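Local coordinates for VAO-type flavoprotein oxidase VAO615 (Myceliophthora thermophila, PDB 6F72) that probably acts as an oxidoreductase that carries one bicovalently bound FAD and, once reduced, reacts rapidly with molecular oxygen, its substrate being still unknown, at residues S87-V92 with G200-E205; E205-A210 with H394-L399; A61-K66 with A74-E79; K141-H146 with G167-W172. One frame throughout, in Å; residues are numbered along the deposited sequence.

Contact 1: S87-V92 with G200-E205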
loop_
_atom_site.group_PDB
_atom_site.type_symbol
_atom_site.label_atom_id
_atom_site.label_comp_id
_atom_site.label_asym_id
_atom_site.label_seq_id
_atom_site.Cartn_x
_atom_site.Cartn_y
_atom_site.Cartn_z
ATOM N N SER A 87 7.635 4.820 -8.939
ATOM C CA SER A 87 6.558 5.587 -8.284
ATOM C C SER A 87 6.976 7.055 -8.278
ATOM O O SER A 87 7.815 7.478 -7.481
ATOM C CB SER A 87 6.270 5.069 -6.864
ATOM O OG SER A 87 5.994 3.678 -6.885
ATOM N N THR A 88 6.422 7.812 -9.216
ATOM C CA THR A 88 6.767 9.225 -9.385
ATOM C C THR A 88 5.553 10.092 -9.149
ATOM O O THR A 88 4.409 9.663 -9.372
ATOM C CB THR A 88 7.248 9.532 -10.814
ATOM O OG1 THR A 88 6.194 9.220 -11.733
ATOM C CG2 THR A 88 8.523 8.756 -11.152
ATOM N N ILE A 89 5.817 11.329 -8.741
ATOM C CA ILE A 89 4.764 12.305 -8.482
ATOM C C ILE A 89 4.003 12.629 -9.776
ATOM O O ILE A 89 2.792 12.831 -9.757
ATOM C CB ILE A 89 5.319 13.554 -7.731
ATOM C CG1 ILE A 89 4.191 14.422 -7.155
ATOM C CG2 ILE A 89 6.264 14.369 -8.607
ATOM C CD1 ILE A 89 3.475 13.832 -5.958
ATOM N N THR A 90 4.729 12.616 -10.891
ATOM C CA THR A 90 4.187 12.844 -12.240
ATOM C C THR A 90 3.027 11.882 -12.552
ATOM O O THR A 90 1.939 12.304 -12.962
ATOM C CB THR A 90 5.325 12.742 -13.291
ATOM O OG1 THR A 90 6.275 13.785 -13.039
ATOM C CG2 THR A 90 4.807 12.897 -14.728
ATOM N N HIS A 91 3.271 10.596 -12.329
ATOM C CA HIS A 91 2.285 9.554 -12.542
ATOM C C HIS A 91 1.131 9.608 -11.537
ATOM O O HIS A 91 -0.045 9.403 -11.892
ATOM C CB HIS A 91 2.983 8.213 -12.437
ATOM C CG HIS A 91 2.561 7.235 -13.482
ATOM N ND1 HIS A 91 3.402 6.248 -13.952
ATOM C CD2 HIS A 91 1.392 7.097 -14.156
ATOM C CE1 HIS A 91 2.762 5.533 -14.860
ATOM N NE2 HIS A 91 1.542 6.029 -15.006
ATOM N N VAL A 92 1.483 9.878 -10.281
ATOM C CA VAL A 92 0.509 10.003 -9.220
ATOM C C VAL A 92 -0.423 11.202 -9.474
ATOM O O VAL A 92 -1.588 11.158 -9.075
ATOM C CB VAL A 92 1.202 10.070 -7.830
ATOM C CG1 VAL A 92 0.278 10.625 -6.766
ATOM C CG2 VAL A 92 1.684 8.688 -7.410
ATOM N N GLY A 200 -6.031 12.901 0.336
ATOM C CA GLY A 200 -4.970 12.862 -0.675
ATOM C C GLY A 200 -3.570 13.097 -0.133
ATOM O O GLY A 200 -2.614 13.089 -0.899
ATOM N N VAL A 201 -3.437 13.308 1.178
ATOM C CA VAL A 201 -2.113 13.540 1.789
ATOM C C VAL A 201 -1.232 12.286 1.606
ATOM O O VAL A 201 -1.635 11.165 1.952
ATOM C CB VAL A 201 -2.194 13.979 3.284
ATOM C CG1 VAL A 201 -0.805 14.123 3.908
ATOM C CG2 VAL A 201 -2.947 15.301 3.419
ATOM N N GLU A 202 -0.056 12.501 1.020
ATOM C CA GLU A 202 0.903 11.425 0.738
ATOM C C GLU A 202 1.978 11.392 1.813
ATOM O O GLU A 202 2.153 12.368 2.539
ATOM C CB GLU A 202 1.518 11.607 -0.662
ATOM C CG GLU A 202 0.499 11.468 -1.780
ATOM C CD GLU A 202 1.071 11.778 -3.139
ATOM O OE1 GLU A 202 1.677 10.873 -3.750
ATOM O OE2 GLU A 202 0.914 12.932 -3.596
ATOM N N GLY A 203 2.671 10.267 1.933
ATOM C CA GLY A 203 3.696 10.067 2.960
ATOM C C GLY A 203 4.636 11.237 3.164
ATOM O O GLY A 203 4.815 11.680 4.302
ATOM N N PHE A 204 5.181 11.764 2.063
ATOM C CA PHE A 204 6.115 12.911 2.082
ATOM C C PHE A 204 5.514 14.219 2.611
ATOM O O PHE A 204 6.215 15.015 3.245
ATOM C CB PHE A 204 6.791 13.116 0.713
ATOM C CG PHE A 204 5.878 13.655 -0.373
ATOM C CD1 PHE A 204 5.128 12.785 -1.183
ATOM C CD2 PHE A 204 5.803 15.030 -0.624
ATOM C CE1 PHE A 204 4.308 13.280 -2.199
ATOM C CE2 PHE A 204 4.984 15.530 -1.638
ATOM C CZ PHE A 204 4.232 14.657 -2.424
ATOM N N GLU A 205 4.225 14.422 2.336
ATOM C CA GLU A 205 3.466 15.545 2.862
ATOM C C GLU A 205 3.215 15.378 4.364
ATOM O O GLU A 205 3.457 16.314 5.143
ATOM C CB GLU A 205 2.164 15.728 2.065
ATOM C CG GLU A 205 2.391 16.411 0.712
ATOM C CD GLU A 205 1.345 16.086 -0.346
ATOM O OE1 GLU A 205 0.560 15.126 -0.172
ATOM O OE2 GLU A 205 1.311 16.801 -1.366
#
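The Phe204 ring meets the methyl end of Ile89 obliquely: Ile89 CD1 lies 3.7 Å from Phe204 CZ, and the two side chains cross at about a right angle. The ring of Tyr404 also packs against Phe204, in an edge-to-face pair. The second flat group is the Glu202 carboxylate, and both of its oxygens face apolar methyls. Val92 CG1 presses against Glu202 OE1 at 3.3 Å, a close approach for a methyl. Ile89 CD1 sits 3.6 Å from Glu202 OE2, so this one methyl bridges the carboxylate and the aromatic ring. Ile89 reaches them because CG1 is anti to the backbone N (chi1 -166°). The charge of Glu202 is met elsewhere, since OE2 makes a salt bridge to Lys177. Lys177 NZ also pairs with Glu205 OE1 and bonds to Gly200 O, which ties the chain entering the helix to one amine. Glu205 OE1 in turn accepts from Glu202 N at 2.9 Å, with an N-H...O angle of 167°. With an alanine here in place of Glu202, Lys177 would probably lose one of its carboxylate partners, and a gap would be likely to open beside Val92 and Ile89. On the other segment, Thr88 N-caps helix 89-92: its OG1 accepts from His91 N at 3.3 Å. Ser87, just before it, belongs to the FAD pocket. The contact thus joins the short helix 89-92 to the start of helix 203-212, which follows strand 193-198 of the flavin-binding domain.

Contact 2: E205-A210 with H394-L399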
loop_
_atom_site.group_PDB
_atom_site.type_symbol
_atom_site.label_atom_id
_atom_site.label_comp_id
_atom_site.label_asym_id
_atom_site.label_seq_id
_atom_site.Cartn_x
_atom_site.Cartn_y
_atom_site.Cartn_z
ATOM N N GLU A 205 4.225 14.422 2.336
ATOM C CA GLU A 205 3.466 15.545 2.862
ATOM C C GLU A 205 3.215 15.378 4.364
ATOM O O GLU A 205 3.457 16.314 5.143
ATOM C CB GLU A 205 2.164 15.728 2.065
ATOM C CG GLU A 205 2.391 16.411 0.712
ATOM C CD GLU A 205 1.345 16.086 -0.346
ATOM O OE1 GLU A 205 0.560 15.126 -0.172
ATOM O OE2 GLU A 205 1.311 16.801 -1.366
ATOM N N ALA A 206 2.764 14.188 4.767
ATOM C CA ALA A 206 2.600 13.852 6.185
ATOM C C ALA A 206 3.900 14.063 6.980
ATOM O O ALA A 206 3.862 14.630 8.074
ATOM C CB ALA A 206 2.084 12.427 6.347
ATOM N N TYR A 207 5.038 13.660 6.411
ATOM C CA TYR A 207 6.347 13.774 7.079
ATOM C C TYR A 207 6.851 15.200 7.183
ATOM O O TYR A 207 7.393 15.576 8.227
ATOM C CB TYR A 207 7.421 12.909 6.403
ATOM C CG TYR A 207 7.130 11.421 6.379
ATOM C CD1 TYR A 207 6.256 10.831 7.308
ATOM C CD2 TYR A 207 7.741 10.595 5.434
ATOM C CE1 TYR A 207 5.984 9.474 7.280
ATOM C CE2 TYR A 207 7.478 9.228 5.402
ATOM C CZ TYR A 207 6.603 8.677 6.323
ATOM O OH TYR A 207 6.339 7.329 6.301
ATOM N N ALA A 208 6.683 15.980 6.108
ATOM C CA ALA A 208 6.993 17.413 6.120
ATOM C C ALA A 208 6.173 18.134 7.200
ATOM O O ALA A 208 6.720 18.941 7.956
ATOM C CB ALA A 208 6.771 18.044 4.742
ATOM N N MET A 209 4.882 17.801 7.280
ATOM C CA MET A 209 3.955 18.405 8.230
ATOM C C MET A 209 4.270 18.029 9.687
ATOM O O MET A 209 4.304 18.899 10.564
ATOM C CB MET A 209 2.509 18.057 7.851
ATOM C CG MET A 209 1.457 18.678 8.750
ATOM S SD MET A 209 0.885 17.526 10.007
ATOM C CE MET A 209 0.105 18.653 11.160
ATOM N N ALA A 210 4.499 16.738 9.931
ATOM C CA ALA A 210 4.864 16.264 11.261
ATOM C C ALA A 210 6.202 16.845 11.710
ATOM O O ALA A 210 6.303 17.330 12.842
ATOM C CB ALA A 210 4.871 14.736 11.329
ATOM N N HIS A 394 16.451 10.927 9.077
ATOM C CA HIS A 394 16.702 9.479 9.076
ATOM C C HIS A 394 15.999 8.794 7.910
ATOM O O HIS A 394 16.636 8.037 7.165
ATOM C CB HIS A 394 16.276 8.844 10.402
ATOM C CG HIS A 394 16.231 7.348 10.373
ATOM N ND1 HIS A 394 17.343 6.566 10.602
ATOM C CD2 HIS A 394 15.204 6.490 10.156
ATOM C CE1 HIS A 394 17.004 5.292 10.526
ATOM N NE2 HIS A 394 15.714 5.217 10.252
ATOM N N PHE A 395 14.699 9.069 7.767
ATOM C CA PHE A 395 13.882 8.493 6.708
ATOM C C PHE A 395 14.502 8.705 5.321
ATOM O O PHE A 395 14.684 7.742 4.569
ATOM C CB PHE A 395 12.450 9.044 6.740
ATOM C CG PHE A 395 11.522 8.330 5.806
ATOM C CD1 PHE A 395 11.418 8.719 4.471
ATOM C CD2 PHE A 395 10.780 7.233 6.247
ATOM C CE1 PHE A 395 10.585 8.033 3.591
ATOM C CE2 PHE A 395 9.931 6.551 5.380
ATOM C CZ PHE A 395 9.842 6.948 4.044
ATOM N N PHE A 396 14.826 9.958 4.998
ATOM C CA PHE A 396 15.294 10.288 3.649
ATOM C C PHE A 396 16.783 10.031 3.392
ATOM O O PHE A 396 17.201 9.967 2.228
ATOM C CB PHE A 396 14.823 11.686 3.202
ATOM C CG PHE A 396 13.348 11.743 2.880
ATOM C CD1 PHE A 396 12.833 11.088 1.750
ATOM C CD2 PHE A 396 12.462 12.423 3.710
ATOM C CE1 PHE A 396 11.471 11.131 1.455
ATOM C CE2 PHE A 396 11.101 12.468 3.418
ATOM C CZ PHE A 396 10.604 11.825 2.291
ATOM N N THR A 397 17.565 9.842 4.459
ATOM C CA THR A 397 18.919 9.297 4.323
ATOM C C THR A 397 18.819 7.906 3.689
ATOM O O THR A 397 19.503 7.624 2.701
ATOM C CB THR A 397 19.658 9.184 5.676
ATOM O OG1 THR A 397 19.631 10.444 6.345
ATOM C CG2 THR A 397 21.119 8.768 5.473
ATOM N N TYR A 398 17.936 7.071 4.242
ATOM C CA TYR A 398 17.822 5.666 3.842
ATOM C C TYR A 398 16.840 5.368 2.704
ATOM O O TYR A 398 17.043 4.397 1.952
ATOM C CB TYR A 398 17.542 4.781 5.065
ATOM C CG TYR A 398 18.718 4.764 6.021
ATOM C CD1 TYR A 398 19.869 4.007 5.737
ATOM C CD2 TYR A 398 18.707 5.537 7.181
ATOM C CE1 TYR A 398 20.960 4.010 6.599
ATOM C CE2 TYR A 398 19.795 5.547 8.048
ATOM C CZ TYR A 398 20.912 4.782 7.751
ATOM O OH TYR A 398 21.980 4.796 8.606
ATOM N N LEU A 399 15.805 6.196 2.562
ATOM C CA LEU A 399 14.694 5.891 1.655
ATOM C C LEU A 399 14.359 7.075 0.737
ATOM O O LEU A 399 13.252 7.173 0.180
ATOM C CB LEU A 399 13.469 5.377 2.449
ATOM C CG LEU A 399 13.671 4.292 3.540
ATOM C CD1 LEU A 399 12.487 4.215 4.487
ATOM C CD2 LEU A 399 13.974 2.903 3.000
#
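Tyr207 and Phe395 form a T-shaped (edge-to-face) pair between two helices, at the junction of the two domains of the VAO fold. Helix 203-212 belongs to the FAD-binding part. Helix 391-399 follows strand 382-388, an edge strand of the seven-stranded antiparallel sheet, which corresponds to the substrate domain of VAO relatives. The edge of Tyr207 points at the face of Phe395, with centroids 4.7 Å apart and planes at 58°. Tyr207 CE2 does the touching and stands 3.5 Å above the Phe395 plane, over the ring centre. The opposite face of Phe395 is packed by Leu399 CD1, so the ring lies between Tyr207 and Leu399. Phe396 adds a looser contact at the Tyr207 edge, its CE2 lying 4.3 Å from Tyr207 CD2. A leucine in place of Phe395 would probably deprive the tyrosine edge of its aromatic face and weaken this link between the helices. Further out, Tyr207 OH bonds to Gly220 O, which fixes the far end of the tyrosine. Phe396 is backed by Tyr392 and Pro223. His394 NE2 bonds to Thr354 OG1 and so ties the helix to strand 348-356. Phe395 projects at Tyr207 with CG anti to its backbone N (chi1 -171°), and its CD1 rests 3.6 Å above the plane of the Phe396 ring, over the centre.

Contact 3: A61-K66 with A74-E79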
loop_
_atom_site.group_PDB
_atom_site.type_symbol
_atom_site.label_atom_id
_atom_site.label_comp_id
_atom_site.label_asym_id
_atom_site.label_seq_id
_atom_site.Cartn_x
_atom_site.Cartn_y
_atom_site.Cartn_z
ATOM N N ALA A 61 -0.066 8.439 -21.222
ATOM C CA ALA A 61 0.716 8.034 -22.408
ATOM C C ALA A 61 -0.005 8.232 -23.752
ATOM O O ALA A 61 0.442 7.725 -24.783
ATOM C CB ALA A 61 1.227 6.599 -22.261
ATOM N N SER A 62 -1.100 8.994 -23.757
ATOM C CA SER A 62 -1.753 9.357 -25.019
ATOM C C SER A 62 -0.808 10.149 -25.934
ATOM O O SER A 62 -0.938 10.078 -27.156
ATOM C CB SER A 62 -3.028 10.148 -24.782
ATOM O OG SER A 62 -2.697 11.458 -24.414
ATOM N N VAL A 63 0.142 10.876 -25.331
ATOM C CA VAL A 63 1.258 11.518 -26.061
ATOM C C VAL A 63 2.124 10.540 -26.885
ATOM O O VAL A 63 2.820 10.945 -27.825
ATOM C CB VAL A 63 2.168 12.375 -25.135
ATOM C CG1 VAL A 63 1.409 13.573 -24.601
ATOM C CG2 VAL A 63 2.759 11.551 -23.996
ATOM N N CYS A 64 2.060 9.261 -26.521
ATOM C CA CYS A 64 2.790 8.182 -27.194
ATOM C C CYS A 64 1.994 7.541 -28.332
ATOM O O CYS A 64 2.483 6.622 -28.991
ATOM C CB CYS A 64 3.191 7.124 -26.164
ATOM S SG CYS A 64 4.451 7.717 -25.017
ATOM N N HIS A 65 0.774 8.035 -28.560
ATOM C CA HIS A 65 -0.125 7.504 -29.595
ATOM C C HIS A 65 -0.838 8.592 -30.383
ATOM O O HIS A 65 -0.791 9.757 -30.009
ATOM C CB HIS A 65 -1.126 6.514 -29.002
ATOM C CG HIS A 65 -0.476 5.391 -28.269
ATOM N ND1 HIS A 65 0.035 4.282 -28.911
ATOM C CD2 HIS A 65 -0.204 5.226 -26.953
ATOM C CE1 HIS A 65 0.570 3.470 -28.018
ATOM N NE2 HIS A 65 0.429 4.013 -26.821
ATOM N N LYS A 66 -1.505 8.183 -31.461
ATOM C CA LYS A 66 -2.014 9.093 -32.482
ATOM C C LYS A 66 -3.531 9.280 -32.449
ATOM O O LYS A 66 -4.028 10.357 -32.807
ATOM C CB LYS A 66 -1.517 8.642 -33.860
ATOM C CG LYS A 66 -0.042 8.967 -34.056
ATOM C CD LYS A 66 0.714 7.959 -34.908
ATOM C CE LYS A 66 1.919 8.642 -35.555
ATOM N NZ LYS A 66 2.995 7.697 -35.981
ATOM N N ALA A 74 6.493 13.078 -29.605
ATOM C CA ALA A 74 7.632 12.170 -29.435
ATOM C C ALA A 74 8.521 12.552 -28.246
ATOM O O ALA A 74 8.851 11.688 -27.428
ATOM C CB ALA A 74 8.444 12.071 -30.728
ATOM N N GLN A 75 8.853 13.840 -28.138
ATOM C CA GLN A 75 9.654 14.404 -27.039
ATOM C C GLN A 75 9.075 14.098 -25.646
ATOM O O GLN A 75 9.808 13.685 -24.740
ATOM C CB GLN A 75 9.789 15.922 -27.243
ATOM C CG GLN A 75 10.887 16.634 -26.453
ATOM C CD GLN A 75 11.075 18.097 -26.869
ATOM O OE1 GLN A 75 10.890 18.467 -28.040
ATOM N NE2 GLN A 75 11.464 18.935 -25.914
ATOM N N ALA A 76 7.763 14.306 -25.491
ATOM C CA ALA A 76 7.061 14.093 -24.218
ATOM C C ALA A 76 6.867 12.610 -23.947
ATOM O O ALA A 76 6.861 12.174 -22.787
ATOM C CB ALA A 76 5.718 14.812 -24.211
ATOM N N CYS A 77 6.711 11.840 -25.020
ATOM C CA CYS A 77 6.598 10.393 -24.925
ATOM C C CYS A 77 7.884 9.790 -24.356
ATOM O O CYS A 77 7.823 8.911 -23.503
ATOM C CB CYS A 77 6.253 9.796 -26.284
ATOM S SG CYS A 77 6.045 8.007 -26.253
ATOM N N GLU A 78 9.033 10.292 -24.814
ATOM C CA GLU A 78 10.347 9.817 -24.361
ATOM C C GLU A 78 10.632 10.123 -22.886
ATOM O O GLU A 78 11.264 9.311 -22.200
ATOM C CB GLU A 78 11.483 10.360 -25.243
ATOM C CG GLU A 78 11.474 9.904 -26.706
ATOM C CD GLU A 78 11.527 8.390 -26.895
ATOM O OE1 GLU A 78 12.390 7.731 -26.275
ATOM O OE2 GLU A 78 10.704 7.853 -27.675
ATOM N N GLU A 79 10.173 11.288 -22.414
ATOM C CA GLU A 79 10.304 11.681 -20.997
ATOM C C GLU A 79 9.481 10.791 -20.059
ATOM O O GLU A 79 9.897 10.520 -18.926
ATOM C CB GLU A 79 9.950 13.163 -20.801
ATOM C CG GLU A 79 11.065 14.120 -21.213
ATOM C CD GLU A 79 10.592 15.553 -21.434
ATOM O OE1 GLU A 79 10.882 16.126 -22.517
ATOM O OE2 GLU A 79 9.937 16.118 -20.533
#
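A disulfide between Cys64 and Cys77 closes a short chain loop here and fastens a 3-10 turn to helix 74-81. Along 61-66, Ala61 comes first: its O accepts from Cys64 N at 2.8 Å, which makes the turn. Ser62 OG bonds to Gln71 OE1, within the loop that the disulfide closes. Val63 turns its side chain to the helix. Its CG2 stands between the backbone N and the carbonyl carbon and reaches Cys77 N and Cys77 CA, both at 4.1 Å. Val63 CB and Ala76 CB are 4.4 Å apart, a loose apolar contact beside the sulfur bridge. Leu80, one helical turn on from Ala76, packs against Val63 as well, and the backbone of Val63 bonds to that of Asp73. Cys64 follows, with its SG beside the backbone N (chi1 -69°), whereas SG of Cys77 is anti to its own N. Pro110 packs on Cys64. His65 then uses both ring nitrogens, ND1 with Pro114 O and NE2 with Val109 O, and so ties the turn to the chain between Cys108 and Cys118, which are disulfide-linked in a structure of this protein. The bridge itself has a right-handed twist: Cys64 SG and Cys77 SG are bonded at 2.0 Å with a chi3 of 111°.

Contact 4: K141-H146 with G167-W172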
loop_
_atom_site.group_PDB
_atom_site.type_symbol
_atom_site.label_atom_id
_atom_site.label_comp_id
_atom_site.label_asym_id
_atom_site.label_seq_id
_atom_site.Cartn_x
_atom_site.Cartn_y
_atom_site.Cartn_z
ATOM N N LYS A 141 -24.824 10.127 -6.026
ATOM C CA LYS A 141 -26.222 10.252 -6.461
ATOM C C LYS A 141 -26.346 9.959 -7.951
ATOM O O LYS A 141 -27.243 9.218 -8.374
ATOM C CB LYS A 141 -26.802 11.643 -6.167
ATOM C CG LYS A 141 -27.186 11.854 -4.726
ATOM C CD LYS A 141 -28.446 12.698 -4.607
ATOM C CE LYS A 141 -29.086 12.533 -3.234
ATOM N NZ LYS A 141 -29.338 11.101 -2.880
ATOM N N PHE A 142 -25.436 10.548 -8.728
ATOM C CA PHE A 142 -25.397 10.382 -10.174
ATOM C C PHE A 142 -25.160 8.924 -10.559
ATOM O O PHE A 142 -25.896 8.372 -11.389
ATOM C CB PHE A 142 -24.313 11.276 -10.783
ATOM C CG PHE A 142 -24.174 11.137 -12.278
ATOM C CD1 PHE A 142 -23.322 10.179 -12.832
ATOM C CD2 PHE A 142 -24.905 11.960 -13.136
ATOM C CE1 PHE A 142 -23.200 10.054 -14.211
ATOM C CE2 PHE A 142 -24.784 11.834 -14.508
ATOM C CZ PHE A 142 -23.930 10.879 -15.046
ATOM N N ALA A 143 -24.131 8.318 -9.959
ATOM C CA ALA A 143 -23.764 6.927 -10.257
ATOM C C ALA A 143 -24.887 5.976 -9.877
ATOM O O ALA A 143 -25.175 5.031 -10.614
ATOM C CB ALA A 143 -22.463 6.538 -9.579
ATOM N N GLN A 144 -25.551 6.257 -8.760
ATOM C CA GLN A 144 -26.690 5.447 -8.334
ATOM C C GLN A 144 -27.922 5.654 -9.236
ATOM O O GLN A 144 -28.600 4.687 -9.594
ATOM C CB GLN A 144 -26.951 5.588 -6.814
ATOM C CG GLN A 144 -25.815 4.921 -5.998
ATOM C CD GLN A 144 -25.875 5.085 -4.465
ATOM O OE1 GLN A 144 -26.709 4.465 -3.780
ATOM N NE2 GLN A 144 -24.935 5.872 -3.916
ATOM N N LYS A 145 -28.173 6.897 -9.651
ATOM C CA LYS A 145 -29.234 7.187 -10.628
ATOM C C LYS A 145 -28.979 6.474 -11.966
ATOM O O LYS A 145 -29.909 5.918 -12.561
ATOM C CB LYS A 145 -29.389 8.701 -10.842
ATOM C CG LYS A 145 -30.540 9.103 -11.758
ATOM C CD LYS A 145 -30.381 10.532 -12.261
ATOM C CE LYS A 145 -31.375 10.849 -13.359
ATOM N NZ LYS A 145 -31.456 12.318 -13.559
ATOM N N HIS A 146 -27.717 6.466 -12.402
ATOM C CA HIS A 146 -27.340 5.986 -13.748
ATOM C C HIS A 146 -26.698 4.609 -13.828
ATOM O O HIS A 146 -26.258 4.194 -14.913
ATOM C CB HIS A 146 -26.447 7.013 -14.452
ATOM C CG HIS A 146 -27.165 8.274 -14.801
ATOM N ND1 HIS A 146 -28.133 8.328 -15.780
ATOM C CD2 HIS A 146 -27.084 9.519 -14.281
ATOM C CE1 HIS A 146 -28.605 9.561 -15.861
ATOM N NE2 HIS A 146 -27.984 10.303 -14.962
ATOM N N GLY A 167 -15.111 1.350 -17.392
ATOM C CA GLY A 167 -16.432 1.986 -17.461
ATOM C C GLY A 167 -16.886 2.710 -16.207
ATOM O O GLY A 167 -18.080 2.971 -16.040
ATOM N N ALA A 168 -15.936 3.051 -15.338
ATOM C CA ALA A 168 -16.257 3.578 -14.018
ATOM C C ALA A 168 -16.185 5.097 -13.925
ATOM O O ALA A 168 -15.460 5.756 -14.696
ATOM C CB ALA A 168 -15.355 2.962 -12.965
ATOM N N LEU A 169 -16.972 5.631 -12.987
ATOM C CA LEU A 169 -16.801 6.979 -12.479
ATOM C C LEU A 169 -15.910 6.880 -11.247
ATOM O O LEU A 169 -16.240 6.157 -10.301
ATOM C CB LEU A 169 -18.161 7.585 -12.108
ATOM C CG LEU A 169 -18.181 9.018 -11.569
ATOM C CD1 LEU A 169 -17.788 9.995 -12.659
ATOM C CD2 LEU A 169 -19.550 9.351 -11.001
ATOM N N SER A 170 -14.784 7.589 -11.273
ATOM C CA SER A 170 -13.799 7.505 -10.194
ATOM C C SER A 170 -13.843 8.719 -9.277
ATOM O O SER A 170 -13.861 9.857 -9.743
ATOM C CB SER A 170 -12.383 7.319 -10.751
ATOM O OG SER A 170 -11.394 7.492 -9.741
ATOM N N LEU A 171 -13.856 8.459 -7.970
ATOM C CA LEU A 171 -13.748 9.515 -6.977
ATOM C C LEU A 171 -12.276 9.701 -6.711
ATOM O O LEU A 171 -11.620 8.861 -6.085
ATOM C CB LEU A 171 -14.526 9.176 -5.703
ATOM C CG LEU A 171 -15.997 8.825 -5.936
ATOM C CD1 LEU A 171 -16.634 8.240 -4.692
ATOM C CD2 LEU A 171 -16.767 10.038 -6.445
ATOM N N TRP A 172 -11.754 10.797 -7.243
ATOM C CA TRP A 172 -10.328 11.047 -7.215
ATOM C C TRP A 172 -10.039 11.956 -6.043
ATOM O O TRP A 172 -10.402 13.123 -6.066
ATOM C CB TRP A 172 -9.863 11.647 -8.553
ATOM C CG TRP A 172 -8.386 11.874 -8.694
ATOM C CD1 TRP A 172 -7.390 11.036 -8.297
ATOM C CD2 TRP A 172 -7.738 12.990 -9.326
ATOM N NE1 TRP A 172 -6.162 11.559 -8.613
ATOM C CE2 TRP A 172 -6.340 12.755 -9.255
ATOM C CE3 TRP A 172 -8.199 14.168 -9.942
ATOM C CZ2 TRP A 172 -5.390 13.656 -9.771
ATOM C CZ3 TRP A 172 -7.249 15.071 -10.461
ATOM C CH2 TRP A 172 -5.857 14.801 -10.362
#
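Leu169 meets Phe142 and Ala143 through an extended side chain: CG is anti to the backbone N (chi1 -179°), and CD2, anti to CA, carries on in the same sense. Phe142 also has CG anti to its N (chi1 178°), which brings the CD1 side of its ring to this leucine. Leu169 CD2 does the touching in both pairs. It lies 4.3 Å from Phe142 CD1, approaching the ring obliquely, and 4.3 Å from Ala143 CB. Ala143 CA and Leu169 CA are 7.3 Å apart, a close approach that the small alanine side chain probably allows. One face of the Phe142 ring carries His146 CD2, 3.3 Å above the plane and offset toward the rim. Trp43, Lys45 and Leu46 of helix 40-49 pack on the same phenylalanine. Helix 133-146 links the parallel strands 126-129 and 150-153, a beta-alpha-beta unit whose two strands are separated by strand 169-172. Leu169 also packs on Tyr126 and Val128, while Ala143 rests on Ile150. All three residues that touch are buried. The two segments meet through apolar carbons alone, a loose contact with no polar bond between them, so their mutual orientation probably rests on side-chain shape.

Contacts 1 and 2 are direct neighbours. They share Glu205 and helix 203-212, and Val201 CG1 of the first lies 3.7 Å from Ala206 N of the second. Both lie close to the flavin, which is bound covalently through His157 and Cys222. Ser87 of contact 1 touches FAD, and the side chains of Glu202 and Phe395 are each about 7 Å from it. Contact 4 packs a helix on the small sheet of the same FAD-binding domain; its Leu169 side chain is about 13 Å from FAD. The centre of contact 3 is about 29 Å from the centre of the chain. Its helix 74-81 precedes helix 89-92 of contact 1. The centres of contacts 1 and 3 are about 22 Å apart.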